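Local atomic coordinates of dihydrodipicolinate synthase (Oceanobacillus iheyensis HTE831, PDB entry 3D0C), a protein that probably catalyses, as a TIM-barrel lyase of the DapA family, the 4-hydroxy-tetrahydrodipicolinate synthase step of lysine biosynthesis. Residues I30-L35 with A67-T72; D37-L42 with E76-R81. The protein carries 1 engineered substitution. One frame throughout, in Å; residues are numbered along the deposited sequence.

Contact 1: residues I30-L35 with A67-T72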
ATOM      1  N   ILE A  30     -10.806 -14.264  13.489  1.00 27.29           N
ATOM      2  CA  ILE A  30     -11.654 -14.648  12.370  1.00 25.62           C
ATOM      3  C   ILE A  30     -12.836 -15.503  12.818  1.00 26.95           C
ATOM      4  O   ILE A  30     -12.676 -16.481  13.552  1.00 23.20           O
ATOM      5  CB  ILE A  30     -10.853 -15.439  11.309  1.00 28.20           C
ATOM      6  CG1 ILE A  30      -9.741 -14.555  10.734  1.00 30.37           C
ATOM      7  CG2 ILE A  30     -11.785 -15.933  10.216  1.00 28.78           C
ATOM      8  CD1 ILE A  30      -8.805 -15.277   9.767  1.00 31.97           C
ATOM      9  N   ASP A  31     -14.024 -15.115  12.368  1.00 27.52           N
ATOM     10  CA  ASP A  31     -15.251 -15.835  12.681  1.00 29.15           C
ATOM     11  C   ASP A  31     -15.418 -16.845  11.549  1.00 29.04           C
ATOM     12  O   ASP A  31     -16.045 -16.554  10.525  1.00 27.53           O
ATOM     13  CB  ASP A  31     -16.414 -14.846  12.706  1.00 31.15           C
ATOM     14  CG  ASP A  31     -17.738 -15.497  13.035  1.00 33.28           C
ATOM     15  OD1 ASP A  31     -17.805 -16.741  13.139  1.00 30.05           O
ATOM     16  OD2 ASP A  31     -18.723 -14.744  13.178  1.00 35.18           O
ATOM     17  N   TRP A  32     -14.844 -18.030  11.727  1.00 30.25           N
ATOM     18  CA  TRP A  32     -14.902 -19.048  10.689  1.00 34.19           C
ATOM     19  C   TRP A  32     -16.308 -19.468  10.298  1.00 31.65           C
ATOM     20  O   TRP A  32     -16.557 -19.796   9.140  1.00 28.56           O
ATOM     21  CB  TRP A  32     -14.063 -20.261  11.099  1.00 40.10           C
ATOM     22  CG  TRP A  32     -12.617 -19.898  11.222  1.00 49.56           C
ATOM     23  CD1 TRP A  32     -11.913 -19.707  12.374  1.00 51.08           C
ATOM     24  CD2 TRP A  32     -11.726 -19.573  10.148  1.00 52.28           C
ATOM     25  NE1 TRP A  32     -10.639 -19.277  12.085  1.00 53.75           N
ATOM     26  CE2 TRP A  32     -10.496 -19.190  10.727  1.00 55.56           C
ATOM     27  CE3 TRP A  32     -11.846 -19.571   8.750  1.00 56.76           C
ATOM     28  CZ2 TRP A  32      -9.396 -18.798   9.957  1.00 58.73           C
ATOM     29  CZ3 TRP A  32     -10.750 -19.180   7.986  1.00 60.93           C
ATOM     30  CH2 TRP A  32      -9.541 -18.804   8.593  1.00 62.62           C
ATOM     31  N   LYS A  33     -17.223 -19.443  11.261  1.00 30.52           N
ATOM     32  CA  LYS A  33     -18.614 -19.807  11.006  1.00 31.59           C
ATOM     33  C   LYS A  33     -19.201 -18.748  10.069  1.00 29.54           C
ATOM     34  O   LYS A  33     -19.783 -19.075   9.033  1.00 28.29           O
ATOM     35  CB  LYS A  33     -19.399 -19.823  12.324  1.00 34.75           C
ATOM     36  CG  LYS A  33     -20.561 -20.815  12.372  1.00 41.16           C
ATOM     37  CD  LYS A  33     -21.600 -20.549  11.299  1.00 45.42           C
ATOM     38  CE  LYS A  33     -22.772 -21.515  11.433  1.00 48.94           C
ATOM     39  NZ  LYS A  33     -23.722 -21.422  10.294  1.00 50.90           N
ATOM     40  N   GLY A  34     -19.037 -17.480  10.449  1.00 27.09           N
ATOM     41  CA  GLY A  34     -19.544 -16.380   9.646  1.00 27.42           C
ATOM     42  C   GLY A  34     -19.002 -16.411   8.230  1.00 27.83           C
ATOM     43  O   GLY A  34     -19.729 -16.126   7.271  1.00 28.58           O
ATOM     44  N   LEU A  35     -17.720 -16.752   8.096  1.00 27.63           N
ATOM     45  CA  LEU A  35     -17.078 -16.835   6.789  1.00 27.42           C
ATOM     46  C   LEU A  35     -17.701 -17.946   5.953  1.00 27.46           C
ATOM     47  O   LEU A  35     -18.005 -17.750   4.770  1.00 25.35           O
ATOM     48  CB  LEU A  35     -15.575 -17.101   6.941  1.00 29.29           C
ATOM     49  CG  LEU A  35     -14.831 -17.398   5.633  1.00 31.92           C
ATOM     50  CD1 LEU A  35     -15.076 -16.265   4.646  1.00 33.63           C
ATOM     51  CD2 LEU A  35     -13.337 -17.572   5.895  1.00 33.07           C
ATOM     52  N   ALA A  67      -4.133 -15.168   6.190  1.00 16.65           N
ATOM     53  CA  ALA A  67      -4.513 -15.076   4.782  1.00 17.00           C
ATOM     54  C   ALA A  67      -4.498 -16.453   4.125  1.00 17.43           C
ATOM     55  O   ALA A  67      -5.400 -16.797   3.358  1.00 20.85           O
ATOM     56  CB  ALA A  67      -3.579 -14.113   4.037  1.00 13.77           C
ATOM     57  N   LYS A  68      -3.483 -17.256   4.419  1.00 17.40           N
ATOM     58  CA  LYS A  68      -3.433 -18.592   3.844  1.00 20.46           C
ATOM     59  C   LYS A  68      -4.633 -19.399   4.350  1.00 20.25           C
ATOM     60  O   LYS A  68      -5.256 -20.141   3.587  1.00 19.22           O
ATOM     61  CB  LYS A  68      -2.134 -19.295   4.240  1.00 22.46           C
ATOM     62  CG  LYS A  68      -0.882 -18.628   3.699  1.00 23.44           C
ATOM     63  CD  LYS A  68       0.356 -19.314   4.235  1.00 28.68           C
ATOM     64  CE  LYS A  68       1.617 -18.704   3.655  1.00 31.11           C
ATOM     65  NZ  LYS A  68       2.830 -19.285   4.288  1.00 33.86           N
ATOM     66  N   GLN A  69      -4.959 -19.245   5.634  1.00 19.75           N
ATOM     67  CA  GLN A  69      -6.086 -19.972   6.221  1.00 23.94           C
ATOM     68  C   GLN A  69      -7.419 -19.608   5.560  1.00 23.97           C
ATOM     69  O   GLN A  69      -8.263 -20.476   5.338  1.00 22.81           O
ATOM     70  CB  GLN A  69      -6.174 -19.710   7.728  1.00 25.02           C
ATOM     71  CG  GLN A  69      -4.975 -20.207   8.526  1.00 32.33           C
ATOM     72  CD  GLN A  69      -5.193 -20.110  10.027  1.00 36.45           C
ATOM     73  OE1 GLN A  69      -5.552 -19.052  10.552  1.00 38.05           O
ATOM     74  NE2 GLN A  69      -4.969 -21.215  10.727  1.00 39.47           N
ATOM     75  N   VAL A  70      -7.608 -18.327   5.255  1.00 21.02           N
ATOM     76  CA  VAL A  70      -8.838 -17.884   4.606  1.00 21.54           C
ATOM     77  C   VAL A  70      -8.927 -18.461   3.198  1.00 20.83           C
ATOM     78  O   VAL A  70      -9.953 -19.019   2.810  1.00 21.13           O
ATOM     79  CB  VAL A  70      -8.913 -16.337   4.521  1.00 24.19           C
ATOM     80  CG1 VAL A  70     -10.145 -15.913   3.730  1.00 24.05           C
ATOM     81  CG2 VAL A  70      -8.957 -15.745   5.921  1.00 22.56           C
ATOM     82  N   ALA A  71      -7.851 -18.339   2.431  1.00 19.48           N
ATOM     83  CA  ALA A  71      -7.848 -18.866   1.073  1.00 19.76           C
ATOM     84  C   ALA A  71      -8.145 -20.363   1.109  1.00 19.40           C
ATOM     85  O   ALA A  71      -9.003 -20.862   0.376  1.00 20.60           O
ATOM     86  CB  ALA A  71      -6.494 -18.611   0.411  1.00 17.98           C
ATOM     87  N   THR A  72      -7.433 -21.076   1.975  1.00 19.95           N
ATOM     88  CA  THR A  72      -7.618 -22.512   2.103  1.00 20.68           C
ATOM     89  C   THR A  72      -9.068 -22.841   2.444  1.00 21.60           C
ATOM     90  O   THR A  72      -9.704 -23.674   1.783  1.00 22.24           O
ATOM     91  CB  THR A  72      -6.673 -23.083   3.188  1.00 19.98           C
ATOM     92  OG1 THR A  72      -5.313 -22.931   2.756  1.00 22.51           O
ATOM     93  CG2 THR A  72      -6.953 -24.558   3.433  1.00 21.45           C
TER
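Trp32 meets Gln69 and Val70 with the far corner of its six-membered ring. Trp32 CH2 lies 3.6 Å from Gln69 CB, and Val70 N sits at the ring edge near its plane, 3.9 Å from Trp32 CH2. The indole and the Gln69 amide plane stand 88° apart, with Gln69 OE1 3.9 Å from Trp32 CZ2. One ring face is covered within its own segment, where Ile30 CG2 lies 3.5 Å above the plane, over its centre.

The aliphatic contacts converge on the two methyls of Val70. Val70 CG2, beside the backbone N, touches Ile30 CD1 at 3.9 Å, whereas Val70 CG1, anti to that N (chi1 175°), meets Leu35 CD2 at 4.2 Å. An alanine in place of Trp32 would probably open a gap beside Gln69 CB and leave Ile30 CG2 without the ring it covers.

No hydrogen bond crosses. Within 30-35, Asp31 is the N-cap residue: its OD1 accepts a capping bond from Gly34 N at 3.0 Å, while its OD2 forms a salt bridge with Arg274. The contact thus joins the start of helix 32-44 to the middle of helix 64-78, neighbours in the outer layer of the TIM barrel, and helix 92-104 packs against Lys68 and Ala71 of the latter.

Contact 2: residues D37-L42 with E76-R81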
ATOM      1  N   ASP A  37     -20.612 -19.159   6.190  1.00 24.63           N
ATOM      2  CA  ASP A  37     -21.957 -18.725   5.843  1.00 25.74           C
ATOM      3  C   ASP A  37     -21.999 -17.655   4.768  1.00 24.40           C
ATOM      4  O   ASP A  37     -22.946 -17.596   3.982  1.00 20.36           O
ATOM      5  CB  ASP A  37     -22.681 -18.222   7.086  1.00 27.13           C
ATOM      6  CG  ASP A  37     -22.952 -19.334   8.077  1.00 32.02           C
ATOM      7  OD1 ASP A  37     -22.940 -20.512   7.657  1.00 32.42           O
ATOM      8  OD2 ASP A  37     -23.183 -19.032   9.265  1.00 30.47           O
ATOM      9  N   ASN A  38     -20.987 -16.799   4.737  1.00 23.71           N
ATOM     10  CA  ASN A  38     -20.962 -15.761   3.717  1.00 25.74           C
ATOM     11  C   ASN A  38     -20.694 -16.412   2.363  1.00 25.10           C
ATOM     12  O   ASN A  38     -21.289 -16.037   1.350  1.00 24.13           O
ATOM     13  CB  ASN A  38     -19.884 -14.722   4.027  1.00 27.43           C
ATOM     14  CG  ASN A  38     -19.722 -13.711   2.911  1.00 29.78           C
ATOM     15  OD1 ASN A  38     -20.686 -13.061   2.502  1.00 27.43           O
ATOM     16  ND2 ASN A  38     -18.502 -13.578   2.407  1.00 26.96           N
ATOM     17  N   VAL A  39     -19.799 -17.397   2.358  1.00 24.48           N
ATOM     18  CA  VAL A  39     -19.449 -18.127   1.146  1.00 23.80           C
ATOM     19  C   VAL A  39     -20.674 -18.896   0.635  1.00 25.20           C
ATOM     20  O   VAL A  39     -20.948 -18.913  -0.566  1.00 23.20           O
ATOM     21  CB  VAL A  39     -18.279 -19.113   1.421  1.00 26.85           C
ATOM     22  CG1 VAL A  39     -17.999 -19.974   0.196  1.00 26.93           C
ATOM     23  CG2 VAL A  39     -17.025 -18.326   1.799  1.00 25.53           C
ATOM     24  N   GLU A  40     -21.407 -19.526   1.550  1.00 23.14           N
ATOM     25  CA  GLU A  40     -22.610 -20.279   1.181  1.00 27.80           C
ATOM     26  C   GLU A  40     -23.654 -19.330   0.596  1.00 24.62           C
ATOM     27  O   GLU A  40     -24.317 -19.644  -0.392  1.00 25.73           O
ATOM     28  CB  GLU A  40     -23.210 -20.985   2.407  1.00 28.53           C
ATOM     29  CG  GLU A  40     -22.490 -22.253   2.841  1.00 37.22           C
ATOM     30  CD  GLU A  40     -22.327 -23.257   1.713  1.00 39.93           C
ATOM     31  OE1 GLU A  40     -23.218 -23.331   0.840  1.00 41.46           O
ATOM     32  OE2 GLU A  40     -21.311 -23.982   1.706  1.00 43.03           O
ATOM     33  N   PHE A  41     -23.794 -18.169   1.227  1.00 25.71           N
ATOM     34  CA  PHE A  41     -24.741 -17.148   0.796  1.00 25.73           C
ATOM     35  C   PHE A  41     -24.467 -16.751  -0.647  1.00 25.16           C
ATOM     36  O   PHE A  41     -25.389 -16.645  -1.457  1.00 22.52           O
ATOM     37  CB  PHE A  41     -24.618 -15.914   1.691  1.00 29.22           C
ATOM     38  CG  PHE A  41     -25.516 -14.779   1.293  1.00 35.92           C
ATOM     39  CD1 PHE A  41     -26.846 -14.744   1.706  1.00 37.86           C
ATOM     40  CD2 PHE A  41     -25.033 -13.740   0.503  1.00 37.73           C
ATOM     41  CE1 PHE A  41     -27.681 -13.687   1.339  1.00 40.71           C
ATOM     42  CE2 PHE A  41     -25.857 -12.679   0.130  1.00 40.26           C
ATOM     43  CZ  PHE A  41     -27.185 -12.651   0.549  1.00 40.46           C
ATOM     44  N   LEU A  42     -23.194 -16.515  -0.953  1.00 24.13           N
ATOM     45  CA  LEU A  42     -22.781 -16.131  -2.295  1.00 25.38           C
ATOM     46  C   LEU A  42     -23.069 -17.242  -3.307  1.00 24.96           C
ATOM     47  O   LEU A  42     -23.588 -16.987  -4.393  1.00 24.81           O
ATOM     48  CB  LEU A  42     -21.288 -15.788  -2.299  1.00 27.38           C
ATOM     49  CG  LEU A  42     -20.895 -14.513  -1.544  1.00 30.41           C
ATOM     50  CD1 LEU A  42     -19.381 -14.455  -1.367  1.00 29.03           C
ATOM     51  CD2 LEU A  42     -21.402 -13.294  -2.313  1.00 30.41           C
ATOM     52  N   GLU A  76     -11.712 -24.875  -0.058  1.00 26.61           N
ATOM     53  CA  GLU A  76     -12.259 -26.163   0.347  1.00 30.02           C
ATOM     54  C   GLU A  76     -13.776 -26.125   0.512  1.00 30.47           C
ATOM     55  O   GLU A  76     -14.466 -27.066   0.118  1.00 28.87           O
ATOM     56  CB  GLU A  76     -11.578 -26.639   1.638  1.00 32.27           C
ATOM     57  CG  GLU A  76     -10.061 -26.687   1.511  1.00 36.97           C
ATOM     58  CD  GLU A  76      -9.371 -27.335   2.697  1.00 41.21           C
ATOM     59  OE1 GLU A  76      -9.741 -27.028   3.849  1.00 42.09           O
ATOM     60  OE2 GLU A  76      -8.443 -28.142   2.472  1.00 41.15           O
ATOM     61  N   LEU A  77     -14.300 -25.042   1.076  1.00 29.86           N
ATOM     62  CA  LEU A  77     -15.743 -24.923   1.257  1.00 32.63           C
ATOM     63  C   LEU A  77     -16.441 -24.883  -0.107  1.00 33.01           C
ATOM     64  O   LEU A  77     -17.427 -25.591  -0.336  1.00 30.77           O
ATOM     65  CB  LEU A  77     -16.082 -23.661   2.051  1.00 36.82           C
ATOM     66  CG  LEU A  77     -17.568 -23.443   2.332  1.00 39.76           C
ATOM     67  CD1 LEU A  77     -18.141 -24.657   3.050  1.00 43.61           C
ATOM     68  CD2 LEU A  77     -17.746 -22.196   3.170  1.00 42.52           C
ATOM     69  N   VAL A  78     -15.920 -24.057  -1.013  1.00 30.35           N
ATOM     70  CA  VAL A  78     -16.483 -23.941  -2.354  1.00 30.97           C
ATOM     71  C   VAL A  78     -16.475 -25.325  -2.993  1.00 31.71           C
ATOM     72  O   VAL A  78     -17.432 -25.727  -3.658  1.00 29.27           O
ATOM     73  CB  VAL A  78     -15.658 -22.975  -3.237  1.00 31.72           C
ATOM     74  CG1 VAL A  78     -16.159 -23.024  -4.674  1.00 32.17           C
ATOM     75  CG2 VAL A  78     -15.758 -21.559  -2.693  1.00 31.36           C
ATOM     76  N   ASN A  79     -15.371 -26.039  -2.794  1.00 32.73           N
ATOM     77  CA  ASN A  79     -15.214 -27.392  -3.305  1.00 32.91           C
ATOM     78  C   ASN A  79     -15.623 -27.561  -4.765  1.00 31.92           C
ATOM     79  O   ASN A  79     -16.393 -28.466  -5.109  1.00 30.36           O
ATOM     80  CB  ASN A  79     -16.016 -28.353  -2.422  1.00 37.90           C
ATOM     81  CG  ASN A  79     -15.783 -29.802  -2.780  1.00 40.99           C
ATOM     82  OD1 ASN A  79     -14.644 -30.262  -2.846  1.00 42.47           O
ATOM     83  ND2 ASN A  79     -16.864 -30.534  -3.010  1.00 43.64           N
ATOM     84  N   GLY A  80     -15.110 -26.682  -5.620  1.00 29.81           N
ATOM     85  CA  GLY A  80     -15.406 -26.765  -7.039  1.00 29.89           C
ATOM     86  C   GLY A  80     -16.750 -26.239  -7.518  1.00 30.60           C
ATOM     87  O   GLY A  80     -17.025 -26.292  -8.717  1.00 29.07           O
ATOM     88  N   ARG A  81     -17.584 -25.737  -6.609  1.00 30.08           N
ATOM     89  CA  ARG A  81     -18.895 -25.210  -6.998  1.00 31.14           C
ATOM     90  C   ARG A  81     -18.791 -23.887  -7.766  1.00 30.95           C
ATOM     91  O   ARG A  81     -19.745 -23.461  -8.423  1.00 29.65           O
ATOM     92  CB  ARG A  81     -19.788 -25.033  -5.764  1.00 32.93           C
ATOM     93  CG  ARG A  81     -20.371 -26.343  -5.233  1.00 37.27           C
ATOM     94  CD  ARG A  81     -21.260 -26.110  -4.020  1.00 43.10           C
ATOM     95  NE  ARG A  81     -20.489 -25.805  -2.817  1.00 47.97           N
ATOM     96  CZ  ARG A  81     -21.021 -25.361  -1.684  1.00 51.90           C
ATOM     97  NH1 ARG A  81     -22.328 -25.163  -1.595  1.00 54.37           N
ATOM     98  NH2 ARG A  81     -20.246 -25.125  -0.636  1.00 53.66           N
TER
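Val78 O accepts two bonds from Arg81, from N at 3.0 Å and from NE at 3.2 Å, which arrive from opposite faces of the carbonyl plane. The first belongs to the type I' turn Val78-Arg81, in which Asn79 and Gly80 both have positive phi. A further bond, from Arg81 NH2 to Leu77 O at 2.9 Å, ties the guanidinium back to the helix end.

That group grips Glu40 end-on with two nitrogens, the carboxylate and guanidinium planes 29° apart. Arg81 NH2 reaches Glu40 OE2 at 2.8 Å in a nearly straight bond (173°), within the guanidinium plane and on the syn side of the oxygen; Arg81 NH1 meets the syn lone pair of Glu40 OE1 at 3.2 Å. With three nitrogens engaged, the guanidinium is probably well fixed in rotation.

Next to the bridge, Leu77 and Val39 lie alongside, pointing opposite ways, with Leu77 CD2 3.6 Å from Val39 CB, and Leu77 turns CD1 to Glu40 OE2. Val39 CG1 and Val78 CG2 touch at 4.0 Å. Val39 and Val78 also both pack on Ile50 of strand 49-50, so the contact joins helix 32-44 to the C-terminal end of helix 64-78 over a barrel strand, with the turn leading into strand 83-88.

From the N terminus, the chain passes strand 15-17, reaches 30-35 at the start of helix 32-44, and then 37-42 within that helix. It returns through strand 49-50 and runs along helix 64-78, through 67-72, to 76-81 at its end and the following turn. Contact 1 closes a loop with 31 residues between its segments, contact 2 one with 33, and both loops contain strand 49-50. Because the segments alternate along the sequence, the loops cross rather than nest. Start pairs with middle and middle with end, evidence that the two helices run in broadly the same direction, as successive helices of a beta/alpha barrel do. The contact centres lie 12 Å apart, and together they tie this helix pair at two levels.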